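Local coordinates for protein peroxide stress regulator PerR, FUR family (PDB 4LMY) that probably binds DNA as a zinc-containing transcription factor of the ferric uptake regulator family, controlling the response to peroxide stress, at residues His4-Leu10 and His97-Asn101; His19-Ile25 and Val72-Phe78; Ala33-Met38 and Lys49-Leu54. The contacts are given in a common frame with arbitrary orientation. Residues are numbered along the deposited sequence.

Contact 1: residues His4-Leu10 and His97-Asn101. With ZN (zinc ion), chain E.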
# COMPACT_ATOMS: atom_id res chain seq x y z
N HIS B 4 -16.99 0.40 -3.26
CA HIS B 4 -17.75 1.34 -4.08
C HIS B 4 -16.79 2.17 -4.93
O HIS B 4 -15.57 2.04 -4.81
CB HIS B 4 -18.55 2.27 -3.17
CG HIS B 4 -17.70 3.17 -2.33
ND1 HIS B 4 -17.20 2.79 -1.10
CD2 HIS B 4 -17.26 4.44 -2.54
CE1 HIS B 4 -16.49 3.78 -0.59
NE2 HIS B 4 -16.51 4.79 -1.44
N SER B 5 -17.35 3.03 -5.77
CA SER B 5 -16.54 3.91 -6.61
C SER B 5 -17.18 5.28 -6.77
O SER B 5 -18.40 5.42 -6.75
CB SER B 5 -16.33 3.29 -8.00
OG SER B 5 -15.78 4.23 -8.90
N HIS B 6 -16.35 6.31 -6.91
CA HIS B 6 -16.83 7.65 -7.20
C HIS B 6 -16.46 8.02 -8.63
O HIS B 6 -16.55 9.19 -9.03
CB HIS B 6 -16.23 8.67 -6.22
CG HIS B 6 -16.36 8.27 -4.79
ND1 HIS B 6 -17.48 8.54 -4.03
CD2 HIS B 6 -15.49 7.62 -3.97
CE1 HIS B 6 -17.30 8.07 -2.81
NE2 HIS B 6 -16.10 7.51 -2.74
N GLN B 7 -16.03 7.02 -9.38
CA GLN B 7 -15.66 7.16 -10.79
C GLN B 7 -14.49 8.12 -11.01
O GLN B 7 -14.36 8.72 -12.08
CB GLN B 7 -16.87 7.55 -11.65
CG GLN B 7 -17.91 6.44 -11.80
CD GLN B 7 -18.71 6.21 -10.53
OE1 GLN B 7 -19.26 7.15 -9.95
NE2 GLN B 7 -18.78 4.96 -10.09
N GLN B 8 -13.63 8.25 -10.00
CA GLN B 8 -12.38 9.00 -10.13
C GLN B 8 -11.47 8.71 -8.95
O GLN B 8 -11.93 8.23 -7.91
CB GLN B 8 -12.64 10.51 -10.23
CG GLN B 8 -12.97 11.18 -8.91
CD GLN B 8 -13.20 12.68 -9.06
OE1 GLN B 8 -14.23 13.20 -8.63
NE2 GLN B 8 -12.24 13.37 -9.66
N ALA B 9 -10.19 8.99 -9.11
CA ALA B 9 -9.23 8.80 -8.02
C ALA B 9 -9.41 9.90 -6.99
O ALA B 9 -9.60 11.07 -7.34
CB ALA B 9 -7.81 8.81 -8.56
N LEU B 10 -9.35 9.52 -5.72
CA LEU B 10 -9.48 10.45 -4.61
C LEU B 10 -8.56 10.00 -3.48
O LEU B 10 -8.60 8.84 -3.09
CB LEU B 10 -10.92 10.48 -4.09
CG LEU B 10 -12.05 10.85 -5.05
CD1 LEU B 10 -13.41 10.53 -4.42
CD2 LEU B 10 -11.98 12.32 -5.44
N HIS B 97 -10.79 5.33 3.87
CA HIS B 97 -10.23 4.77 2.65
C HIS B 97 -9.93 5.83 1.60
O HIS B 97 -10.21 7.02 1.79
CB HIS B 97 -11.22 3.77 2.06
CG HIS B 97 -12.49 4.41 1.59
ND1 HIS B 97 -13.55 4.67 2.44
CD2 HIS B 97 -12.87 4.87 0.37
CE1 HIS B 97 -14.52 5.24 1.76
NE2 HIS B 97 -14.14 5.38 0.50
N GLN B 98 -9.37 5.39 0.48
CA GLN B 98 -9.17 6.26 -0.67
C GLN B 98 -9.49 5.47 -1.93
O GLN B 98 -9.81 4.28 -1.87
CB GLN B 98 -7.73 6.77 -0.72
CG GLN B 98 -6.72 5.69 -1.05
CD GLN B 98 -5.35 6.23 -1.36
OE1 GLN B 98 -4.37 5.50 -1.34
NE2 GLN B 98 -5.27 7.52 -1.65
N HIS B 99 -9.38 6.13 -3.08
CA HIS B 99 -9.63 5.45 -4.34
C HIS B 99 -8.48 5.69 -5.31
O HIS B 99 -8.09 6.83 -5.55
CB HIS B 99 -10.96 5.91 -4.94
CG HIS B 99 -12.13 5.66 -4.04
ND1 HIS B 99 -12.94 4.55 -4.18
CD2 HIS B 99 -12.60 6.34 -2.97
CE1 HIS B 99 -13.87 4.58 -3.24
NE2 HIS B 99 -13.68 5.65 -2.49
N VAL B 100 -7.95 4.60 -5.84
CA VAL B 100 -6.73 4.61 -6.64
C VAL B 100 -7.01 4.12 -8.05
O VAL B 100 -7.75 3.16 -8.25
CB VAL B 100 -5.66 3.71 -5.99
CG1 VAL B 100 -4.36 3.71 -6.81
CG2 VAL B 100 -5.40 4.13 -4.55
N ASN B 101 -6.42 4.78 -9.04
CA ASN B 101 -6.57 4.35 -10.43
C ASN B 101 -5.66 3.18 -10.79
O ASN B 101 -4.54 3.06 -10.29
CB ASN B 101 -6.28 5.50 -11.39
CG ASN B 101 -7.43 6.47 -11.48
OD1 ASN B 101 -8.58 6.12 -11.21
ND2 ASN B 101 -7.13 7.71 -11.87
ZN ZN E . -15.12 6.47 -1.13
O HOH W 1 -13.07 2.59 -6.18
O HOH W 2 -9.22 10.03 -11.72
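A metal can tie a chain terminus to a sheet, and His99 illustrates how. It loses more surface than any other residue of this contact, and its ring is held in three ways. NE2 of His99 binds the zinc at 2.1 Å; ND1 of His99 donates to water 1 (2.8 Å), which in turn donates to the carbonyl O of His4 (2.9 Å); and the ring meets two other imidazoles in two offset edge-to-face pairs, the edge of His99 toward the face of His4 and the edge of His6 toward the face of His99. NE2 atoms of His4, His6 and His97 also bind the ion, at 2.1 to 2.2 Å, so the near approaches among these nitrogens reflect shared coordination. Leu10 supplies the backbone counterpart. It pairs with His99 in a single antiparallel bridge, a hydrogen-bonded pair in which Leu10 N reaches His99 O at 3.0 Å and His99 N reaches Leu10 O at 2.8 Å. Beside it, Ala9 lays CB 3.6 Å from ND2 of Asn101, and water 2 joins Ala9 N to that same ND2. The N-terminal arm is thus fastened to the strand both by main chain and by metal. Asn15 and His19 of helix 12-22 complete the six-residue site, and strand 98-104 runs between strands 110-115 and 140-143, so the arm bridges the helical region and the mixed sheet.

Contact 2: residues His19-Ile25 and Val72-Phe78. With ZN (zinc ion), chain E.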
# COMPACT_ATOMS: atom_id res chain seq x y z
N HIS B 19 -17.68 12.01 0.13
CA HIS B 19 -18.69 11.29 0.89
C HIS B 19 -19.61 12.25 1.64
O HIS B 19 -20.83 12.07 1.66
CB HIS B 19 -18.05 10.31 1.87
CG HIS B 19 -17.59 9.03 1.24
ND1 HIS B 19 -18.29 7.84 1.37
CD2 HIS B 19 -16.51 8.74 0.49
CE1 HIS B 19 -17.65 6.89 0.72
NE2 HIS B 19 -16.57 7.40 0.18
N LEU B 20 -19.02 13.26 2.26
CA LEU B 20 -19.79 14.25 3.02
C LEU B 20 -20.69 15.09 2.12
O LEU B 20 -21.84 15.37 2.47
CB LEU B 20 -18.87 15.15 3.85
CG LEU B 20 -18.12 14.48 5.01
CD1 LEU B 20 -17.41 15.53 5.85
CD2 LEU B 20 -19.06 13.64 5.86
N ARG B 21 -20.18 15.48 0.95
CA ARG B 21 -20.97 16.21 -0.03
C ARG B 21 -22.16 15.37 -0.48
O ARG B 21 -23.28 15.88 -0.61
CB ARG B 21 -20.14 16.59 -1.25
CG ARG B 21 -19.15 17.73 -1.03
CD ARG B 21 -18.56 18.18 -2.36
NE ARG B 21 -17.25 18.79 -2.19
CZ ARG B 21 -16.10 18.19 -2.48
NH1 ARG B 21 -16.09 16.95 -2.95
NH2 ARG B 21 -14.95 18.83 -2.29
N GLU B 22 -21.90 14.09 -0.73
CA GLU B 22 -22.95 13.16 -1.14
C GLU B 22 -24.09 13.13 -0.13
O GLU B 22 -25.25 12.94 -0.50
CB GLU B 22 -22.37 11.75 -1.32
CG GLU B 22 -21.58 11.55 -2.60
CD GLU B 22 -20.90 10.19 -2.66
OE1 GLU B 22 -20.86 9.49 -1.63
OE2 GLU B 22 -20.40 9.83 -3.75
N LYS B 23 -23.76 13.33 1.14
CA LYS B 23 -24.75 13.30 2.21
C LYS B 23 -25.27 14.70 2.55
O LYS B 23 -26.02 14.86 3.52
CB LYS B 23 -24.16 12.65 3.46
CG LYS B 23 -23.53 11.29 3.22
CD LYS B 23 -24.54 10.29 2.69
CE LYS B 23 -24.37 8.95 3.37
NZ LYS B 23 -24.64 9.05 4.83
N HIS B 24 -24.87 15.69 1.77
CA HIS B 24 -25.26 17.09 1.98
C HIS B 24 -24.85 17.62 3.35
O HIS B 24 -25.60 18.36 3.99
CB HIS B 24 -26.76 17.28 1.77
CG HIS B 24 -27.26 16.79 0.45
ND1 HIS B 24 -27.89 15.58 0.29
CD2 HIS B 24 -27.21 17.35 -0.79
CE1 HIS B 24 -28.22 15.41 -0.98
NE2 HIS B 24 -27.81 16.47 -1.65
N ILE B 25 -23.66 17.23 3.80
CA ILE B 25 -23.12 17.75 5.05
C ILE B 25 -22.21 18.93 4.76
O ILE B 25 -21.27 18.81 3.97
CB ILE B 25 -22.35 16.66 5.82
CG1 ILE B 25 -23.28 15.48 6.13
CG2 ILE B 25 -21.74 17.22 7.09
CD1 ILE B 25 -22.58 14.30 6.76
N VAL B 72 -19.57 13.34 13.43
CA VAL B 72 -19.83 13.17 12.00
C VAL B 72 -18.87 12.16 11.39
O VAL B 72 -19.29 11.23 10.69
CB VAL B 72 -19.73 14.51 11.24
CG1 VAL B 72 -19.72 14.28 9.74
CG2 VAL B 72 -20.87 15.44 11.64
N LEU B 73 -17.58 12.32 11.66
CA LEU B 73 -16.56 11.45 11.10
C LEU B 73 -16.68 10.00 11.58
O LEU B 73 -16.48 9.06 10.80
CB LEU B 73 -15.16 11.99 11.39
CG LEU B 73 -14.85 13.34 10.72
CD1 LEU B 73 -13.40 13.73 10.96
CD2 LEU B 73 -15.16 13.30 9.23
N VAL B 74 -17.00 9.82 12.86
CA VAL B 74 -17.17 8.48 13.42
C VAL B 74 -18.38 7.79 12.80
O VAL B 74 -18.30 6.62 12.41
CB VAL B 74 -17.29 8.52 14.96
CG1 VAL B 74 -17.86 7.21 15.49
CG2 VAL B 74 -15.94 8.81 15.60
N ASP B 75 -19.49 8.51 12.71
CA ASP B 75 -20.72 7.96 12.15
C ASP B 75 -20.59 7.66 10.65
O ASP B 75 -21.08 6.63 10.18
CB ASP B 75 -21.90 8.90 12.40
CG ASP B 75 -22.24 9.03 13.87
OD1 ASP B 75 -21.70 8.25 14.67
OD2 ASP B 75 -23.06 9.91 14.21
N GLU B 76 -19.93 8.55 9.92
CA GLU B 76 -19.76 8.36 8.48
C GLU B 76 -18.66 7.34 8.16
O GLU B 76 -18.43 7.01 7.00
CB GLU B 76 -19.48 9.70 7.78
CG GLU B 76 -20.61 10.71 7.89
CD GLU B 76 -21.92 10.21 7.31
OE1 GLU B 76 -22.99 10.59 7.84
OE2 GLU B 76 -21.89 9.44 6.32
N GLY B 77 -17.99 6.85 9.20
CA GLY B 77 -17.08 5.72 9.07
C GLY B 77 -15.66 6.04 8.66
O GLY B 77 -15.00 5.23 8.01
N PHE B 78 -15.16 7.21 9.06
CA PHE B 78 -13.80 7.60 8.70
C PHE B 78 -12.87 7.67 9.92
O PHE B 78 -11.65 7.76 9.77
CB PHE B 78 -13.81 8.94 7.95
CG PHE B 78 -14.59 8.90 6.67
CD1 PHE B 78 -14.14 8.16 5.59
CD2 PHE B 78 -15.77 9.61 6.55
CE1 PHE B 78 -14.85 8.13 4.41
CE2 PHE B 78 -16.49 9.58 5.37
CZ PHE B 78 -16.03 8.83 4.30
ZN ZN E . -15.12 6.47 -1.13
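Two helix ends, each closed by a Schellman motif, meet here within the helical region that FUR-family proteins use as a winged-helix DNA-binding domain. The first segment opens with His19, whose ring has two partners: NE2 of His19 binds the zinc at 2.2 Å, while one face of the ring receives the edge of Phe78, with CZ of Phe78 3.4 Å from CG of His19 and the planes at 80°. The ring of a metal ligand thus also takes part in a T-shaped pair. Next comes Leu20, buried, which places CD2 4.0 Å from CG1 of Val72 and 3.9 Å from CG of Glu76. Glu22 hydrogen-bonds through OE2 to ND1 of His6, another zinc ligand. Lys23 is where the chain leaves helical geometry, and its side chain returns across the gap to form a salt bridge with Glu76. His24, at positive phi, is the C-prime residue: its N bonds to Arg21 O and Ile25 N bonds to Leu20 O, both at 2.9 Å. The turn delivers Ile25 to the interface, against Val72. On the second segment Gly77 plays the corresponding role after helix 63-75, and Arg31 of helix 29-40 touches Leu20, Ile25 and Val72. At the edge of this patch CD1 of Ile25 lies 3.9 Å from OE1 of Glu76, and NZ of Lys23 stands 3.2 Å from OE2 of Glu76.

Contact 3: residues Ala33-Met38 and Lys49-Leu54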
# COMPACT_ATOMS: atom_id res chain seq x y z
N ALA B 33 -10.12 21.36 8.51
CA ALA B 33 -8.94 21.36 9.36
C ALA B 33 -8.85 20.12 10.23
O ALA B 33 -7.78 19.54 10.40
CB ALA B 33 -8.91 22.61 10.22
N ILE B 34 -9.99 19.70 10.77
CA ILE B 34 -10.03 18.54 11.65
C ILE B 34 -9.80 17.24 10.87
O ILE B 34 -9.08 16.35 11.33
CB ILE B 34 -11.34 18.49 12.45
CG1 ILE B 34 -11.38 19.65 13.45
CG2 ILE B 34 -11.49 17.17 13.18
CD1 ILE B 34 -12.69 19.82 14.17
N ILE B 35 -10.38 17.15 9.68
CA ILE B 35 -10.15 16.00 8.80
C ILE B 35 -8.67 15.86 8.46
O ILE B 35 -8.09 14.79 8.62
CB ILE B 35 -10.97 16.11 7.50
CG1 ILE B 35 -12.46 16.02 7.80
CG2 ILE B 35 -10.56 15.01 6.52
CD1 ILE B 35 -13.35 16.49 6.67
N SER B 36 -8.06 16.96 8.01
CA SER B 36 -6.65 16.96 7.65
C SER B 36 -5.78 16.62 8.85
O SER B 36 -4.82 15.86 8.74
CB SER B 36 -6.23 18.32 7.08
OG SER B 36 -6.89 18.58 5.85
N TYR B 37 -6.12 17.20 10.00
CA TYR B 37 -5.41 16.92 11.24
C TYR B 37 -5.42 15.43 11.55
O TYR B 37 -4.38 14.85 11.86
CB TYR B 37 -6.03 17.70 12.40
CG TYR B 37 -5.39 17.43 13.75
CD1 TYR B 37 -5.84 16.39 14.56
CD2 TYR B 37 -4.35 18.22 14.21
CE1 TYR B 37 -5.26 16.14 15.78
CE2 TYR B 37 -3.76 17.97 15.44
CZ TYR B 37 -4.23 16.93 16.22
OH TYR B 37 -3.65 16.68 17.45
N MET B 38 -6.60 14.82 11.47
CA MET B 38 -6.76 13.40 11.79
C MET B 38 -6.01 12.51 10.80
O MET B 38 -5.43 11.50 11.19
CB MET B 38 -8.24 13.02 11.83
CG MET B 38 -9.01 13.64 12.99
SD MET B 38 -8.26 13.27 14.58
CE MET B 38 -8.38 11.48 14.60
N LYS B 49 -6.80 16.91 22.88
CA LYS B 49 -5.56 17.08 22.12
C LYS B 49 -5.83 17.78 20.79
O LYS B 49 -5.13 18.73 20.43
CB LYS B 49 -4.88 15.74 21.87
CG LYS B 49 -3.66 15.84 20.96
CD LYS B 49 -2.37 15.59 21.72
CE LYS B 49 -1.16 15.87 20.84
NZ LYS B 49 -0.74 17.30 20.89
N ILE B 50 -6.84 17.29 20.07
CA ILE B 50 -7.25 17.91 18.82
C ILE B 50 -7.59 19.38 19.06
O ILE B 50 -7.12 20.26 18.34
CB ILE B 50 -8.50 17.22 18.23
CG1 ILE B 50 -8.22 15.73 17.99
CG2 ILE B 50 -8.94 17.91 16.96
CD1 ILE B 50 -9.46 14.94 17.61
N TYR B 51 -8.40 19.62 20.08
CA TYR B 51 -8.81 20.97 20.46
C TYR B 51 -7.61 21.87 20.74
O TYR B 51 -7.53 22.98 20.23
CB TYR B 51 -9.74 20.91 21.67
CG TYR B 51 -10.01 22.24 22.32
CD1 TYR B 51 -10.59 23.28 21.61
CD2 TYR B 51 -9.70 22.46 23.66
CE1 TYR B 51 -10.84 24.50 22.20
CE2 TYR B 51 -9.94 23.67 24.26
CZ TYR B 51 -10.52 24.69 23.53
OH TYR B 51 -10.76 25.91 24.13
N ARG B 52 -6.67 21.38 21.55
CA ARG B 52 -5.50 22.16 21.92
C ARG B 52 -4.57 22.46 20.74
O ARG B 52 -3.99 23.54 20.65
CB ARG B 52 -4.72 21.48 23.05
CG ARG B 52 -5.35 21.63 24.43
CD ARG B 52 -4.46 21.08 25.53
NE ARG B 52 -4.50 19.62 25.61
CZ ARG B 52 -3.58 18.82 25.09
NH1 ARG B 52 -2.53 19.32 24.46
NH2 ARG B 52 -3.70 17.50 25.22
N ASP B 53 -4.43 21.49 19.84
CA ASP B 53 -3.53 21.64 18.70
C ASP B 53 -4.06 22.59 17.63
O ASP B 53 -3.28 23.28 16.96
CB ASP B 53 -3.21 20.28 18.07
CG ASP B 53 -2.22 19.48 18.90
OD1 ASP B 53 -1.61 20.06 19.82
OD2 ASP B 53 -2.05 18.28 18.62
N LEU B 54 -5.38 22.62 17.45
CA LEU B 54 -5.98 23.46 16.42
C LEU B 54 -6.39 24.84 16.93
O LEU B 54 -6.64 25.75 16.15
CB LEU B 54 -7.18 22.75 15.79
CG LEU B 54 -6.84 21.54 14.91
CD1 LEU B 54 -8.10 20.81 14.48
CD2 LEU B 54 -6.05 21.99 13.70
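Apolar side chains form the centre of this contact, where helix 29-40 packs against helix 47-54. CG1 of Ile34 meets CD1 of Leu54 at 3.6 Å, and one turn further along the first helix SD of Met38 lies 3.7 Å from CD1 of Ile50. Between these pairs comes Tyr37, a textbook knob into a hole: its side chain settles among Lys49, Ile50, Asp53 and Leu54, and it gives up more surface than any other residue here. CE1 of Tyr37 touches CG1 of Ile50 at 3.7 Å, while CD2 of Tyr37 comes within 4.2 Å of CD2 of Leu54. The segment axes approach to 11.3 Å at an angle of 110°, a wide spacing that a ring as long as tyrosine's can span. Helix 63-75 adds to the packing, with Asn69 touching Ile34 and with Val66 and Leu70 touching Ile50; Tyr92 and Phe94 of strand 91-94 meet Met38. Three helices and a strand thus share one interior, as in the winged-helix domain of FUR-family regulators. Farther out, the ring leads to polar ground. OH of Tyr37 donates a short hydrogen bond to OD2 of Asp53, at 2.5 Å, and Lys49, one helical turn before Asp53, forms a salt bridge to the same carboxylate, NZ of Lys49 to OD2 of Asp53 2.8 Å. Here a tyrosine packs its ring against the partner helix and satisfies its hydroxyl there, so packing and a polar tether act through the same side chain, the bond to Asp53 being consistent with a defined position for the ring's end.

The three contacts grade from surface to partly buried, and their chemistry changes accordingly. Contact 1 is a surface contact held by metal coordination and a main-chain bridge; contacts 2 and 3 are partly buried and join helices through side chains. Contacts 1 and 2 share the zinc ion: helix 12-22 carries His19 of contact 2 and supplies ligands to the site of contact 1. Contacts 2 and 3 draw on different helices, 12-22 with 63-75 and 29-40 with 47-54, which pack together where Leu20 and Leu73 touch Ile35. Contacts 1 and 3 do not touch: their centres are about 25 Å apart. Contact 2 thus relates the metal site to the helical packing of contact 3.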